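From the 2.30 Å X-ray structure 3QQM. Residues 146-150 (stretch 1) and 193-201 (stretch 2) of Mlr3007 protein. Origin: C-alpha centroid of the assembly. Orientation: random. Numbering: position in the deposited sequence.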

# COMPACT_ATOMS: atom_id res chain seq x y z
N ARG A 146 -11.66 6.20 16.35
CA ARG A 146 -11.58 5.49 17.64
C ARG A 146 -10.12 5.32 18.10
O ARG A 146 -9.84 4.56 19.02
CB ARG A 146 -12.33 4.16 17.55
CG ARG A 146 -13.85 4.40 17.42
CD ARG A 146 -14.67 3.14 17.34
NE ARG A 146 -14.33 2.39 16.15
CZ ARG A 146 -14.83 2.61 14.93
NH1 ARG A 146 -15.70 3.60 14.71
NH2 ARG A 146 -14.44 1.86 13.91
N GLY A 147 -9.23 6.09 17.48
CA GLY A 147 -7.80 6.08 17.83
C GLY A 147 -7.06 4.79 17.56
O GLY A 147 -6.03 4.52 18.18
N GLU A 148 -7.60 3.99 16.66
CA GLU A 148 -7.02 2.72 16.28
C GLU A 148 -6.14 2.96 15.07
O GLU A 148 -6.55 3.60 14.12
CB GLU A 148 -8.15 1.72 15.97
CG GLU A 148 -9.07 1.49 17.20
CD GLU A 148 -10.43 0.87 16.89
OE1 GLU A 148 -10.84 0.79 15.69
OE2 GLU A 148 -11.10 0.51 17.88
N ILE A 149 -4.91 2.48 15.15
CA ILE A 149 -4.00 2.61 14.06
C ILE A 149 -4.55 1.81 12.91
O ILE A 149 -5.02 0.67 13.10
CB ILE A 149 -2.60 2.04 14.40
CG1 ILE A 149 -1.92 2.95 15.41
CG2 ILE A 149 -1.73 1.93 13.13
CD1 ILE A 149 -1.57 4.36 14.86
N CYS A 150 -4.49 2.40 11.72
CA CYS A 150 -4.96 1.73 10.53
C CYS A 150 -3.82 1.29 9.58
O CYS A 150 -3.67 0.08 9.26
CB CYS A 150 -5.90 2.66 9.77
SG CYS A 150 -7.44 3.17 10.63
N ALA A 193 -5.86 -7.56 13.99
CA ALA A 193 -5.90 -7.08 15.36
C ALA A 193 -6.24 -5.60 15.39
O ALA A 193 -6.34 -4.97 14.37
CB ALA A 193 -4.55 -7.36 16.07
N ILE A 194 -6.44 -5.07 16.59
CA ILE A 194 -6.79 -3.68 16.80
C ILE A 194 -5.84 -3.11 17.85
O ILE A 194 -5.62 -3.72 18.90
CB ILE A 194 -8.21 -3.54 17.31
CG1 ILE A 194 -9.19 -4.25 16.36
CG2 ILE A 194 -8.59 -2.09 17.45
CD1 ILE A 194 -10.64 -4.31 16.91
N TYR A 195 -5.27 -1.96 17.56
CA TYR A 195 -4.36 -1.33 18.50
C TYR A 195 -4.16 0.16 18.19
O TYR A 195 -4.37 0.60 17.07
CB TYR A 195 -3.02 -2.08 18.58
CG TYR A 195 -2.34 -2.40 17.25
CD1 TYR A 195 -1.70 -1.42 16.51
CD2 TYR A 195 -2.26 -3.69 16.79
CE1 TYR A 195 -1.05 -1.74 15.31
CE2 TYR A 195 -1.58 -4.02 15.61
CZ TYR A 195 -1.00 -3.04 14.88
OH TYR A 195 -0.37 -3.39 13.70
N SER A 196 -3.76 0.90 19.21
CA SER A 196 -3.52 2.33 19.12
C SER A 196 -2.04 2.61 18.97
O SER A 196 -1.22 1.71 19.05
CB SER A 196 -3.96 3.00 20.41
OG SER A 196 -3.14 2.57 21.45
N TYR A 197 -1.70 3.89 18.82
CA TYR A 197 -0.31 4.28 18.69
C TYR A 197 0.42 3.92 19.94
O TYR A 197 1.51 3.38 19.90
CB TYR A 197 -0.17 5.79 18.45
CG TYR A 197 1.20 6.16 17.95
CD1 TYR A 197 1.59 5.76 16.68
CD2 TYR A 197 2.08 6.94 18.70
CE1 TYR A 197 2.83 6.09 16.16
CE2 TYR A 197 3.36 7.30 18.19
CZ TYR A 197 3.71 6.86 16.91
OH TYR A 197 4.92 7.13 16.30
N ASP A 198 -0.22 4.19 21.06
CA ASP A 198 0.40 3.93 22.36
C ASP A 198 0.69 2.43 22.58
O ASP A 198 1.72 2.09 23.13
CB ASP A 198 -0.48 4.49 23.47
CG ASP A 198 0.22 4.49 24.78
OD1 ASP A 198 1.08 5.37 25.01
OD2 ASP A 198 -0.11 3.62 25.59
N ASP A 199 -0.23 1.55 22.17
CA ASP A 199 -0.01 0.10 22.26
C ASP A 199 1.25 -0.32 21.50
O ASP A 199 1.95 -1.21 21.93
CB ASP A 199 -1.19 -0.69 21.66
CG ASP A 199 -2.47 -0.53 22.44
OD1 ASP A 199 -2.36 -0.32 23.68
OD2 ASP A 199 -3.56 -0.67 21.83
N LEU A 200 1.49 0.30 20.33
CA LEU A 200 2.67 -0.00 19.52
C LEU A 200 3.97 0.20 20.26
O LEU A 200 4.97 -0.43 19.93
CB LEU A 200 2.70 0.84 18.25
CG LEU A 200 1.72 0.43 17.16
CD1 LEU A 200 1.84 1.34 15.96
CD2 LEU A 200 1.96 -1.02 16.76
N LYS A 201 3.99 1.10 21.23
CA LYS A 201 5.19 1.33 22.00
C LYS A 201 5.61 0.05 22.72
O LYS A 201 6.76 -0.08 23.13
CB LYS A 201 4.98 2.47 23.02
CG LYS A 201 4.92 3.91 22.44
CD LYS A 201 6.33 4.36 21.93
CE LYS A 201 6.48 5.87 21.70
NZ LYS A 201 7.94 6.21 21.47
O HOH W 1 -3.74 6.04 18.46
O HOH W 2 -6.00 -1.19 14.82

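One direct backbone hydrogen bond fixes the register of this small contact: Ile149 N donates to Tyr195 O at 2.7 Å, with an N-H...O angle of 155°. Tyr195 O also lies 3.5 Å from Glu148 CA in a CA-H...O contact, and a second such contact pairs Ser196 CA with Gly147 O, also at 3.5 Å. Gly147 has a positive phi of 65°, a conformation glycine adopts readily, and its O approaches Ser196 CB to 3.4 Å. The backbones thus come close around Glu148 and Ser196, whose CA atoms are 4.5 Å apart.

Two waters extend the pairing where the main chains do not bond directly. Water 1 donates to Gly147 O (2.8 Å) and accepts from Tyr197 N (3.0 Å); water 2 donates to Ile149 O (2.7 Å) and accepts from Tyr195 N (2.9 Å). Each satisfies one carbonyl and one amide from opposing stretches.

The apolar part centres on Ile149, which is buried and points toward stretch 2. Its CB lies 4.2 Å from Tyr195 CD1, its CG1 4.1 Å from Leu200 CD1, and its CD1 3.9 Å from Tyr197 CD1, at the edge of that ring. A branched aliphatic side chain suits a site with three such neighbours. Both tyrosines offer ring carbons here while their hydroxyls are hydrogen-bonded elsewhere in the structure. Farther out, the Glu148 side chain lies against Ile194, the closest pair being Glu148 CD and Ile194 CG2 at 3.5 Å.

Local bonds shape the partner surface. Ser196, the N-cap, accepts from Asp199 N at OG (3.2 Å), while Ser196 N donates to Asp199 OD2 (3.1 Å). This reciprocal pair braces the start of a weakly bonded helix that carries Tyr197 and Leu200 to Ile149.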